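Long-range contacts in Cel44C (Paenibacillus polymyxa, PDB 2YIH), which hydrolyses xyloglucan and cellulose-type beta-1,4-glucans as an endo-acting glycoside hydrolase, this chain being the family 44 catalytic part of a longer modular protein: residues A[13-17]-A[467-472]; A[49-53]-A[71-75]; A[107-111]-A[159-163]; A[371-375]-A[450-454]; A[407-412]-A[477-481]. The protein carries 8 engineered substitutions. All coordinates share one frame; numbering follows the deposited sequence. Where two conformers were deposited one is given.

Contact 1 of 5, residues A[13-17]-A[467-472]; sequences KVDTF and SGAKTY. Unlike the reference sequence in segment 13-17: F17 (reference Ser).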
# COMPACT_ATOMS: atom_id res chain seq x y z
N LYS A 13 24.54 1.78 -15.69
CA LYS A 13 25.37 2.88 -15.17
C LYS A 13 24.79 3.31 -13.84
O LYS A 13 23.63 3.63 -13.78
CB LYS A 13 25.34 4.07 -16.14
CG LYS A 13 25.88 3.79 -17.55
N VAL A 14 25.59 3.26 -12.78
CA VAL A 14 25.13 3.67 -11.45
C VAL A 14 25.99 4.85 -11.02
O VAL A 14 27.24 4.77 -11.07
CB VAL A 14 25.27 2.53 -10.43
CG1 VAL A 14 24.76 2.99 -9.06
CG2 VAL A 14 24.49 1.29 -10.90
N ASP A 15 25.34 5.95 -10.64
CA ASP A 15 26.05 7.16 -10.21
C ASP A 15 25.56 7.58 -8.81
O ASP A 15 24.44 8.09 -8.66
CB ASP A 15 25.85 8.28 -11.23
CG ASP A 15 26.70 9.51 -10.93
OD1 ASP A 15 27.21 9.60 -9.79
OD2 ASP A 15 26.85 10.37 -11.83
N THR A 16 26.35 7.25 -7.80
CA THR A 16 25.96 7.45 -6.41
C THR A 16 25.86 8.92 -6.05
O THR A 16 25.36 9.26 -4.98
CB THR A 16 26.94 6.74 -5.41
OG1 THR A 16 28.25 7.33 -5.53
CG2 THR A 16 27.04 5.24 -5.73
N PHE A 17 26.37 9.79 -6.92
CA PHE A 17 26.28 11.24 -6.70
C PHE A 17 24.97 11.80 -7.24
O PHE A 17 24.59 12.91 -6.86
CB PHE A 17 27.41 12.00 -7.43
CG PHE A 17 28.80 11.47 -7.16
CD1 PHE A 17 29.15 10.95 -5.92
CD2 PHE A 17 29.81 11.61 -8.14
CE1 PHE A 17 30.44 10.50 -5.68
CE2 PHE A 17 31.09 11.16 -7.90
CZ PHE A 17 31.42 10.63 -6.67
N SER A 467 29.94 5.08 -10.56
CA SER A 467 30.55 6.35 -10.16
C SER A 467 30.38 6.56 -8.67
O SER A 467 29.24 6.55 -8.14
CB SER A 467 29.90 7.50 -10.91
OG SER A 467 30.04 7.33 -12.31
N GLY A 468 31.50 6.73 -7.97
CA GLY A 468 31.50 6.90 -6.54
C GLY A 468 32.75 7.62 -6.07
O GLY A 468 33.68 7.82 -6.86
N ALA A 469 32.77 7.99 -4.79
CA ALA A 469 33.87 8.76 -4.23
C ALA A 469 35.08 7.86 -3.95
O ALA A 469 36.22 8.33 -3.91
CB ALA A 469 33.42 9.45 -2.93
N LYS A 470 34.81 6.58 -3.70
CA LYS A 470 35.87 5.61 -3.44
C LYS A 470 35.76 4.45 -4.42
O LYS A 470 34.79 4.34 -5.18
CB LYS A 470 35.82 5.13 -1.99
CG LYS A 470 36.20 6.23 -0.99
CD LYS A 470 36.22 5.75 0.45
CE LYS A 470 36.80 6.86 1.33
NZ LYS A 470 36.78 6.54 2.78
N THR A 471 36.80 3.63 -4.44
CA THR A 471 36.86 2.51 -5.35
C THR A 471 36.22 1.31 -4.66
O THR A 471 36.62 0.93 -3.55
CB THR A 471 38.32 2.20 -5.74
OG1 THR A 471 38.85 3.34 -6.42
CG2 THR A 471 38.40 1.00 -6.68
N TYR A 472 35.20 0.76 -5.31
CA TYR A 472 34.60 -0.50 -4.88
C TYR A 472 35.53 -1.64 -5.26
O TYR A 472 36.02 -1.69 -6.40
CB TYR A 472 33.23 -0.69 -5.56
CG TYR A 472 32.26 0.39 -5.16
CD1 TYR A 472 31.71 0.41 -3.86
CD2 TYR A 472 31.98 1.44 -6.03
CE1 TYR A 472 30.83 1.44 -3.47
CE2 TYR A 472 31.12 2.47 -5.64
CZ TYR A 472 30.55 2.46 -4.39
OH TYR A 472 29.72 3.50 -4.06
O HOH W 1 30.22 6.88 -3.44

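Contact 2 of 5, residues A[49-53]-A[71-75]; sequences RMTGY and DNYLC. With EDO (1,2-ethanediol), chain M.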
# COMPACT_ATOMS: atom_id res chain seq x y z
N ARG A 49 -13.44 -5.35 5.42
CA ARG A 49 -13.95 -5.64 6.79
C ARG A 49 -13.92 -4.44 7.72
O ARG A 49 -14.60 -4.45 8.76
CB ARG A 49 -13.16 -6.81 7.42
CG ARG A 49 -13.69 -8.16 6.97
CD ARG A 49 -14.86 -8.59 7.84
NE ARG A 49 -15.33 -9.94 7.49
CZ ARG A 49 -16.22 -10.61 8.22
NH1 ARG A 49 -16.69 -10.07 9.35
NH2 ARG A 49 -16.58 -11.86 7.89
N MET A 50 -13.08 -3.44 7.42
CA MET A 50 -12.96 -2.35 8.38
C MET A 50 -14.07 -1.30 8.30
O MET A 50 -14.26 -0.53 9.26
CB MET A 50 -11.57 -1.70 8.31
CG MET A 50 -10.47 -2.60 8.93
SD MET A 50 -10.80 -3.02 10.67
CE MET A 50 -10.54 -1.42 11.44
N THR A 51 -14.81 -1.29 7.19
CA THR A 51 -15.89 -0.29 7.02
C THR A 51 -16.92 -0.42 8.15
O THR A 51 -17.33 0.60 8.77
CB THR A 51 -16.59 -0.51 5.67
OG1 THR A 51 -15.66 -0.17 4.62
CG2 THR A 51 -17.89 0.36 5.57
N GLY A 52 -17.35 -1.66 8.41
CA GLY A 52 -18.34 -1.91 9.47
C GLY A 52 -17.80 -2.48 10.76
O GLY A 52 -18.56 -3.04 11.58
N TYR A 53 -16.49 -2.32 11.00
CA TYR A 53 -15.90 -2.78 12.25
C TYR A 53 -16.32 -1.88 13.44
O TYR A 53 -16.22 -0.65 13.37
CB TYR A 53 -14.36 -2.83 12.14
CG TYR A 53 -13.64 -2.99 13.49
CD1 TYR A 53 -13.60 -4.24 14.16
CD2 TYR A 53 -13.08 -1.88 14.14
CE1 TYR A 53 -12.95 -4.39 15.36
CE2 TYR A 53 -12.44 -2.01 15.36
CZ TYR A 53 -12.38 -3.26 15.98
OH TYR A 53 -11.74 -3.34 17.21
N ASP A 71 -19.86 -10.88 12.05
CA ASP A 71 -19.26 -11.94 12.83
C ASP A 71 -17.90 -11.51 13.39
O ASP A 71 -17.51 -10.33 13.27
CB ASP A 71 -19.14 -13.21 11.96
CG ASP A 71 -18.31 -12.97 10.71
OD1 ASP A 71 -17.23 -12.36 10.84
OD2 ASP A 71 -18.78 -13.33 9.60
N ASN A 72 -17.25 -12.44 14.09
CA ASN A 72 -15.99 -12.18 14.77
C ASN A 72 -14.74 -12.43 13.91
O ASN A 72 -13.65 -12.66 14.44
CB ASN A 72 -15.91 -13.03 16.05
CG ASN A 72 -15.90 -14.54 15.76
OD1 ASN A 72 -16.15 -14.98 14.67
ND2 ASN A 72 -15.69 -15.32 16.81
N TYR A 73 -14.89 -12.39 12.58
CA TYR A 73 -13.75 -12.70 11.70
C TYR A 73 -12.49 -11.93 12.10
O TYR A 73 -11.38 -12.48 12.07
CB TYR A 73 -14.09 -12.35 10.25
CG TYR A 73 -12.88 -12.45 9.33
CD1 TYR A 73 -12.35 -13.69 8.98
CD2 TYR A 73 -12.23 -11.30 8.87
CE1 TYR A 73 -11.23 -13.77 8.18
CE2 TYR A 73 -11.15 -11.40 8.04
CZ TYR A 73 -10.64 -12.62 7.72
OH TYR A 73 -9.55 -12.70 6.89
N LEU A 74 -12.61 -10.64 12.40
CA LEU A 74 -11.38 -9.85 12.59
C LEU A 74 -10.65 -10.30 13.87
O LEU A 74 -9.40 -10.16 14.00
CB LEU A 74 -11.68 -8.35 12.63
CG LEU A 74 -11.99 -7.70 11.27
CD1 LEU A 74 -12.29 -6.20 11.47
CD2 LEU A 74 -10.80 -7.93 10.29
N CYS A 75 -11.41 -10.81 14.83
CA CYS A 75 -10.79 -11.41 16.03
C CYS A 75 -10.02 -12.68 15.64
O CYS A 75 -8.84 -12.86 16.04
CB CYS A 75 -11.84 -11.79 17.07
SG CYS A 75 -12.67 -10.34 17.79
C1 EDO M . -13.99 -12.12 4.39
O1 EDO M . -14.51 -10.86 4.88
C2 EDO M . -13.77 -13.08 5.57
O2 EDO M . -15.02 -13.58 6.06

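Contact 3 of 5, residues A[107-111]-A[159-163]; sequences LVTLP and VDEFV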
# COMPACT_ATOMS: atom_id res chain seq x y z
N LEU A 107 -1.26 1.90 10.40
CA LEU A 107 -2.36 2.65 9.77
C LEU A 107 -3.65 1.94 10.10
O LEU A 107 -3.83 0.80 9.73
CB LEU A 107 -2.16 2.67 8.26
CG LEU A 107 -3.27 3.29 7.38
CD1 LEU A 107 -3.60 4.75 7.84
CD2 LEU A 107 -2.84 3.27 5.91
N VAL A 108 -4.53 2.62 10.83
CA VAL A 108 -5.78 2.03 11.31
C VAL A 108 -7.00 2.70 10.62
O VAL A 108 -7.18 3.92 10.66
CB VAL A 108 -5.86 2.26 12.85
CG1 VAL A 108 -7.22 1.83 13.42
CG2 VAL A 108 -4.69 1.50 13.56
N THR A 109 -7.85 1.89 10.01
CA THR A 109 -9.04 2.43 9.36
C THR A 109 -10.11 2.77 10.39
O THR A 109 -10.36 1.98 11.33
CB THR A 109 -9.59 1.37 8.39
OG1 THR A 109 -8.57 1.11 7.41
CG2 THR A 109 -10.85 1.86 7.63
N LEU A 110 -10.83 3.86 10.11
CA LEU A 110 -11.96 4.32 10.96
C LEU A 110 -13.19 4.27 10.07
O LEU A 110 -13.07 4.35 8.84
CB LEU A 110 -11.72 5.77 11.41
CG LEU A 110 -10.48 5.92 12.31
CD1 LEU A 110 -10.35 7.38 12.71
CD2 LEU A 110 -10.63 5.05 13.54
N PRO A 111 -14.38 4.12 10.68
CA PRO A 111 -15.58 3.89 9.84
C PRO A 111 -16.22 5.22 9.38
O PRO A 111 -16.32 6.16 10.18
CB PRO A 111 -16.55 3.18 10.81
CG PRO A 111 -16.17 3.77 12.18
CD PRO A 111 -14.63 3.94 12.12
N VAL A 159 -16.49 7.72 17.24
CA VAL A 159 -15.16 7.48 16.68
C VAL A 159 -14.11 8.22 17.52
O VAL A 159 -13.04 7.66 17.79
CB VAL A 159 -15.05 7.88 15.21
CG1 VAL A 159 -13.65 7.54 14.69
CG2 VAL A 159 -16.09 7.12 14.38
N ASP A 160 -14.41 9.44 17.96
CA ASP A 160 -13.40 10.16 18.73
C ASP A 160 -13.14 9.53 20.10
O ASP A 160 -12.03 9.62 20.63
CB ASP A 160 -13.66 11.69 18.78
CG ASP A 160 -14.91 12.08 19.58
OD1 ASP A 160 -15.76 11.24 19.91
OD2 ASP A 160 -15.04 13.30 19.84
N GLU A 161 -14.14 8.84 20.65
CA GLU A 161 -13.98 8.05 21.86
C GLU A 161 -12.98 6.91 21.63
O GLU A 161 -12.15 6.60 22.49
CB GLU A 161 -15.34 7.49 22.31
CG GLU A 161 -15.25 6.77 23.66
CD GLU A 161 -16.61 6.53 24.27
OE1 GLU A 161 -17.42 5.85 23.63
OE2 GLU A 161 -16.88 7.10 25.34
N PHE A 162 -13.05 6.30 20.47
CA PHE A 162 -12.12 5.25 20.15
C PHE A 162 -10.70 5.83 20.01
O PHE A 162 -9.71 5.22 20.46
CB PHE A 162 -12.56 4.59 18.84
CG PHE A 162 -11.59 3.56 18.34
CD1 PHE A 162 -11.17 2.52 19.18
CD2 PHE A 162 -11.06 3.67 17.07
CE1 PHE A 162 -10.28 1.55 18.70
CE2 PHE A 162 -10.15 2.70 16.60
CZ PHE A 162 -9.80 1.65 17.42
N VAL A 163 -10.58 6.94 19.29
CA VAL A 163 -9.26 7.56 19.17
C VAL A 163 -8.71 7.97 20.54
O VAL A 163 -7.53 7.74 20.86
CB VAL A 163 -9.23 8.74 18.16
CG1 VAL A 163 -7.78 9.35 18.08
CG2 VAL A 163 -9.68 8.27 16.78

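Contact 4 of 5, residues A[371-375]-A[450-454]; sequences IAMTD and VVMNK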
# COMPACT_ATOMS: atom_id res chain seq x y z
N ILE A 371 9.46 -11.27 -9.48
CA ILE A 371 10.18 -10.26 -10.24
C ILE A 371 9.37 -8.98 -10.41
O ILE A 371 9.91 -7.86 -10.26
CB ILE A 371 10.66 -10.82 -11.58
CG1 ILE A 371 11.72 -11.89 -11.33
CG2 ILE A 371 11.25 -9.69 -12.47
CD1 ILE A 371 12.19 -12.55 -12.58
N ALA A 372 8.07 -9.09 -10.65
CA ALA A 372 7.23 -7.89 -10.70
C ALA A 372 7.38 -7.07 -9.42
O ALA A 372 7.61 -5.86 -9.48
CB ALA A 372 5.76 -8.25 -10.95
N MET A 373 7.35 -7.73 -8.26
CA MET A 373 7.41 -7.02 -6.99
C MET A 373 8.79 -6.49 -6.70
O MET A 373 8.92 -5.45 -6.06
CB MET A 373 6.95 -7.92 -5.84
CG MET A 373 5.45 -8.03 -5.76
SD MET A 373 4.67 -6.45 -5.35
CE MET A 373 4.95 -6.26 -3.58
N THR A 374 9.83 -7.18 -7.13
CA THR A 374 11.17 -6.67 -6.96
C THR A 374 11.33 -5.37 -7.75
O THR A 374 12.03 -4.46 -7.33
CB THR A 374 12.17 -7.75 -7.36
OG1 THR A 374 11.88 -8.95 -6.62
CG2 THR A 374 13.56 -7.29 -7.08
N ASP A 375 10.63 -5.28 -8.88
CA ASP A 375 10.70 -4.05 -9.67
C ASP A 375 9.84 -2.96 -8.96
O ASP A 375 10.27 -1.83 -8.75
CB ASP A 375 10.24 -4.29 -11.12
CG ASP A 375 10.69 -3.18 -12.07
OD1 ASP A 375 11.46 -2.30 -11.65
OD2 ASP A 375 10.22 -3.17 -13.24
N VAL A 450 19.85 -3.71 -6.77
CA VAL A 450 18.89 -4.82 -7.03
C VAL A 450 18.69 -4.86 -8.54
O VAL A 450 18.36 -3.84 -9.17
CB VAL A 450 17.55 -4.63 -6.25
CG1 VAL A 450 16.46 -5.62 -6.78
CG2 VAL A 450 17.76 -4.86 -4.78
N VAL A 451 19.01 -6.00 -9.14
CA VAL A 451 18.92 -6.15 -10.59
C VAL A 451 18.11 -7.41 -10.95
O VAL A 451 18.13 -8.43 -10.22
CB VAL A 451 20.33 -6.17 -11.25
CG1 VAL A 451 21.18 -7.36 -10.75
CG2 VAL A 451 20.22 -6.15 -12.79
N MET A 452 17.36 -7.34 -12.02
CA MET A 452 16.56 -8.51 -12.40
C MET A 452 16.51 -8.72 -13.90
O MET A 452 16.54 -7.76 -14.67
CB MET A 452 15.14 -8.40 -11.82
CG MET A 452 14.30 -7.26 -12.41
SD MET A 452 13.21 -6.48 -11.20
CE MET A 452 14.44 -5.53 -10.27
N ASN A 453 16.40 -9.99 -14.30
CA ASN A 453 16.18 -10.38 -15.69
C ASN A 453 14.76 -10.91 -15.86
O ASN A 453 14.41 -11.97 -15.28
CB ASN A 453 17.21 -11.47 -16.06
CG ASN A 453 17.18 -11.81 -17.55
OD1 ASN A 453 16.25 -11.47 -18.27
ND2 ASN A 453 18.18 -12.57 -17.99
N LYS A 454 13.95 -10.17 -16.63
CA LYS A 454 12.54 -10.49 -16.89
C LYS A 454 12.38 -11.42 -18.10
O LYS A 454 11.27 -11.89 -18.39
CB LYS A 454 11.76 -9.20 -17.16
CG LYS A 454 11.71 -8.23 -15.97
CD LYS A 454 11.03 -6.91 -16.32
CE LYS A 454 12.01 -5.93 -16.93
NZ LYS A 454 11.32 -4.71 -17.41
O HOH W 2 9.04 -4.15 -15.50

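Contact 5 of 5, residues A[407-412]-A[477-481]; sequences LYRNYD and VWGFD. With SO4 (sulfate ion), chain E.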
# COMPACT_ATOMS: atom_id res chain seq x y z
N LEU A 407 14.26 -9.80 -0.40
CA LEU A 407 15.42 -9.37 -1.18
C LEU A 407 15.81 -7.92 -0.86
O LEU A 407 17.03 -7.57 -0.83
CB LEU A 407 15.20 -9.59 -2.69
CG LEU A 407 16.48 -9.45 -3.53
CD1 LEU A 407 17.39 -10.64 -3.32
CD2 LEU A 407 16.10 -9.35 -5.02
N TYR A 408 14.80 -7.08 -0.59
CA TYR A 408 15.05 -5.68 -0.18
C TYR A 408 15.35 -5.51 1.32
O TYR A 408 16.06 -4.56 1.69
CB TYR A 408 13.83 -4.79 -0.53
CG TYR A 408 13.85 -4.33 -1.97
CD1 TYR A 408 13.46 -5.17 -3.00
CD2 TYR A 408 14.37 -3.08 -2.31
CE1 TYR A 408 13.51 -4.78 -4.31
CE2 TYR A 408 14.40 -2.65 -3.65
CZ TYR A 408 14.01 -3.51 -4.64
OH TYR A 408 14.02 -3.13 -5.97
N ARG A 409 14.76 -6.37 2.18
CA ARG A 409 14.67 -6.03 3.59
C ARG A 409 15.22 -7.09 4.54
O ARG A 409 15.37 -6.83 5.72
CB ARG A 409 13.23 -5.66 3.98
CG ARG A 409 12.70 -4.44 3.24
CD ARG A 409 13.20 -3.13 3.87
NE ARG A 409 12.68 -3.01 5.24
CZ ARG A 409 12.98 -2.03 6.08
NH1 ARG A 409 13.79 -1.04 5.67
NH2 ARG A 409 12.46 -2.04 7.32
N ASN A 410 15.57 -8.27 4.01
CA ASN A 410 16.17 -9.29 4.86
C ASN A 410 16.89 -10.29 3.97
O ASN A 410 16.49 -11.46 3.89
CB ASN A 410 15.10 -10.01 5.71
CG ASN A 410 15.70 -11.10 6.58
OD1 ASN A 410 16.91 -11.14 6.83
ND2 ASN A 410 14.84 -12.03 7.03
N TYR A 411 17.88 -9.79 3.25
CA TYR A 411 18.45 -10.58 2.17
C TYR A 411 19.42 -11.64 2.69
O TYR A 411 19.70 -12.65 2.02
CB TYR A 411 19.12 -9.68 1.10
CG TYR A 411 20.20 -8.76 1.60
CD1 TYR A 411 21.49 -9.22 1.85
CD2 TYR A 411 19.95 -7.40 1.80
CE1 TYR A 411 22.49 -8.34 2.28
CE2 TYR A 411 20.93 -6.53 2.22
CZ TYR A 411 22.19 -7.00 2.48
OH TYR A 411 23.16 -6.12 2.89
N ASP A 412 19.87 -11.44 3.92
CA ASP A 412 20.89 -12.29 4.50
C ASP A 412 20.43 -13.08 5.73
O ASP A 412 21.25 -13.71 6.39
CB ASP A 412 22.13 -11.46 4.83
CG ASP A 412 21.87 -10.38 5.88
OD1 ASP A 412 20.69 -10.19 6.31
OD2 ASP A 412 22.86 -9.73 6.28
N VAL A 477 26.58 -11.27 -3.20
CA VAL A 477 25.40 -11.33 -4.06
C VAL A 477 24.44 -12.33 -3.41
O VAL A 477 24.87 -13.35 -2.91
CB VAL A 477 25.76 -11.84 -5.48
CG1 VAL A 477 24.50 -11.80 -6.40
CG2 VAL A 477 26.91 -10.98 -6.10
N TRP A 478 23.15 -11.98 -3.40
CA TRP A 478 22.07 -12.87 -2.90
C TRP A 478 20.96 -12.82 -3.94
O TRP A 478 20.82 -11.83 -4.65
CB TRP A 478 21.50 -12.34 -1.58
CG TRP A 478 22.41 -12.51 -0.35
CD1 TRP A 478 22.37 -13.51 0.59
CD2 TRP A 478 23.43 -11.61 0.07
NE1 TRP A 478 23.33 -13.28 1.56
CE2 TRP A 478 24.00 -12.12 1.26
CE3 TRP A 478 23.95 -10.42 -0.46
CZ2 TRP A 478 25.03 -11.47 1.94
CZ3 TRP A 478 24.99 -9.77 0.21
CH2 TRP A 478 25.52 -10.30 1.41
N GLY A 479 20.17 -13.87 -4.08
CA GLY A 479 19.17 -13.83 -5.13
C GLY A 479 18.11 -14.89 -4.99
O GLY A 479 18.21 -15.75 -4.14
N PHE A 480 17.08 -14.81 -5.82
CA PHE A 480 16.10 -15.89 -5.93
C PHE A 480 15.80 -16.04 -7.40
O PHE A 480 16.15 -15.17 -8.20
CB PHE A 480 14.81 -15.61 -5.11
CG PHE A 480 14.00 -14.39 -5.58
CD1 PHE A 480 13.13 -14.49 -6.68
CD2 PHE A 480 14.09 -13.17 -4.90
CE1 PHE A 480 12.35 -13.38 -7.10
CE2 PHE A 480 13.32 -12.06 -5.30
CZ PHE A 480 12.42 -12.17 -6.37
N ASP A 481 15.22 -17.16 -7.79
CA ASP A 481 14.93 -17.40 -9.18
C ASP A 481 13.78 -18.41 -9.27
O ASP A 481 13.09 -18.64 -8.27
CB ASP A 481 16.20 -17.89 -9.93
CG ASP A 481 16.73 -19.24 -9.42
OD1 ASP A 481 16.02 -19.95 -8.67
OD2 ASP A 481 17.84 -19.65 -9.90
S SO4 E . 13.96 1.15 8.63
O1 SO4 E . 15.11 0.98 9.51
O2 SO4 E . 14.44 1.08 7.25
O3 SO4 E . 12.97 0.12 8.93
O4 SO4 E . 13.37 2.46 8.92

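Contact 1 of 5, residues A[13-17]-A[467-472]
T16 points toward the 467-472 segment and grips one carbonyl twice. With OG1 folded back over its own main chain (chi1 63°), the hydroxyl faces the same way as the T16 amide. T16 N reaches S467 O at 3.0 Å, tilted somewhat from the carbonyl plane; T16 OG1 donates to S467 O at 2.9 Å, in that plane and on a lone pair. The other branch of the threonine, CG2, meets Y472 OH at 3.6 Å, the two side chains arriving from opposite directions. A water sits close by, donating to T16 OG1 and accepting from A469 N, with a weak, longer link to Y472 OH. Two residues before T16, V14 O accepts from S467 N at 2.8 Å, so D15 and S467 form a parallel bridge where strands 9-22 and 460-467 run side by side in the beta-sandwich domain that accompanies the barrel in family 44 enzymes. D15 stands on the same face of the sheet as S467, its OD1 lying 3.6 Å from S467 CB. That oxygen also accepts from F17 N, an Asx turn that bends the chain as it leaves the strand. F17, where the reference sequence has serine, lays its ring obliquely against the loop backbone: CZ comes within 3.3 Å of G468 C, while A469 CA lies at the ring edge, in plane. F17 CE1 and A469 CB complete this outer, solvent-facing flank at 4.2 Å. On the inner flank, T16 and Y472 both rest on L447 of strand 446-453.

Contact 2 of 5, residues A[49-53]-A[71-75]
R49 and D71 meet end-on: two guanidinium nitrogens take the two carboxylate oxygens, one each. The pair to OD2 is the straighter, R49 NH2 reaching the syn lone pair of D71 OD2 at 3.2 Å, almost in the guanidinium plane and with an N-H...O angle of 176°. The other is shorter but bent, R49 NH1 coming down on D71 OD1 at 2.8 Å from above the carboxylate plane. OD1 is used a second time from the opposite face, by Y73 N at 2.9 Å. This Asx turn ties the carboxylate to the start of helix 73-77, while S69 OG takes D71 OD2. R49 NH1 also bonds S60 OG. An ethanediol, probably from the crystallisation liquor, takes NE on its O1 at 2.9 Å and NH2 on its O2 at 3.0 Å. Y73 CB sits over the centre of the guanidinium face, 3.4 Å from R49 CZ, and the diol C2 lies over the Y73 ring. Beneath this polar layer L74 plugs the apolar side, its CD1 3.6 Å from M50 SD and Y53 CD1 touching the same methyl; Y53 OH is bonded to N58. Next along, C75 is disulfide-bonded to C85. A methionine in place of R49 would probably leave the D71 carboxylate without its countercharge and Y73 CB without the flat group it rests on. D71 and S60 hold three arginine N-H groups and the diol the other two in this crystal, so the charge pair is probably well compensated and the guanidinium has little freedom to turn.

Contact 3 of 5, residues A[107-111]-A[159-163]
L110 splits its two methyls between residues one turn apart on helix 159-170. CD1 lies against V159 CG1 at 3.9 Å and also brushes V163; CD2 meets the rim of the F162 ring, in plane, 3.8 Å from F162 CD2. The phenylalanine reaches the strand because its CG lies anti to the backbone N (chi1 175°), sending the ring out from the helix, where V108 CG1 also touches its edge at 4.4 Å. Beyond the strand end, P111 CG rests on V159 CG2 at 4.0 Å. The second shell holds these groups in place: V219 of helix 205-222 packs on L110, L215 of the same helix on V159, and Y182 of the next strand touches both L110 and V163. V138 backs P111 and V159, while W55 meets the F162 ring. Strand 105-110, helix 159-170 and strand 181-184 make a beta-alpha-beta crossover of the (beta/alpha)8 barrel, strand and helix segments running nearly antiparallel at 158° with axes 10.9 Å apart. D160 and E161 make their polar bonds, to K142 among others, on the helix's other side, so between these two segments the packing is purely apolar.

Contact 4 of 5, residues A[371-375]-A[450-454]
M452 slides its thioether along helix 367-382 in the close-packed half of this contact. Bends along its chain carry SD to 3.7 Å from D375 CB and CE to 3.7 Å from T374 CG2. From the other end of the segment I371 comes past it in the opposite direction, I371 CG2 lying 3.9 Å from M452 CG and bridging on to K454 CG. V450 closes the far end against T374 CG2; that approach is very short, but T374 has two conformers, so its exact tightness is doubtful. With an alanine in place of M452, a gap would probably open between I371, T374 and D375, leaving the helix face without its filler.

The looser half is polar. D375 OD2 and K454 NZ stop at 4.6 Å, too far for a salt bridge. In the conformer of K454 given, a water bridges them, donating to D375 OD2 at 2.7 Å and accepting from K454 NZ at 3.0 Å. Each group also has a protein partner: D375 OD1 holds H436 NE2, and K454 NZ bonds I430 O. The contact joins the barrel helix before strand 387-390 to strand 446-453 of the beta-sandwich, fixing one domain on the other. Apolar packing thus carries the seam, while the buried opposite charges are probably eased by the water and their outside bonds rather than by each other.

Contact 5 of 5, residues A[407-412]-A[477-481]
Y411 CG lies between its backbone N and carbonyl carbon (chi1 57°), while W478 CG is anti to its own carbonyl carbon; together these turns set the tyrosine edge against the indole face. The stack is edge-to-face, six-membered rings 4.7 Å apart at their centroids and planes at 55°. Y411 CE1 comes to 3.5 Å from W478 CZ3, and Y411 CD1 stands over the same face, offset toward its rim. The tyrosine backbone joins in, Y411 O touching W478 CD1 at 3.1 Å, and D412 CB leans on the indole from the next residue while its carboxylate is held by S416 and K414. Further along strand 474-481, L407 divides its methyls: CD1 approaches W478 O and G479 CA, and CD2 meets F480 CE2 at 3.9 Å. Around the stack H512 of strand 509-516 meets the Y411 ring and takes the L407 carbonyl. R409 stands apart from this seam, holding a sulfate ion, probably from the crystallisation liquor, with two straight bonds, NH1 to O2 and NH2 to O3, each 2.7 Å. Helix 399-409, which follows the last barrel strand, packs on the beta-sandwich just where it unwinds at N410. Aromatic and aliphatic surfaces make up this seam between the domains, while the D412 carboxylate and L407 O find their partners outside the two segments.

Contacts 2 and 3 lie in the barrel, contact 1 in the sandwich, and contacts 4 and 5 between them. Contact 2 closes before contact 3 opens; their centres are 14 Å apart, and they touch where M50 and T51 meet T109 and P111. Contacts 4 and 5, centres 11 Å apart, join helices 367-382 and 399-409 of the barrel to strands of the sandwich sheet; Y408 OH and T374 O probably share a hydrogen bond there. Contact 1 sits about 22 Å from each of these by centres and 50 Å from contact 2. It joins the N-terminal strand to a strand that follows the barrel, and contacts 4 and 5, alternating along the chain, seam the sandwich to the barrel.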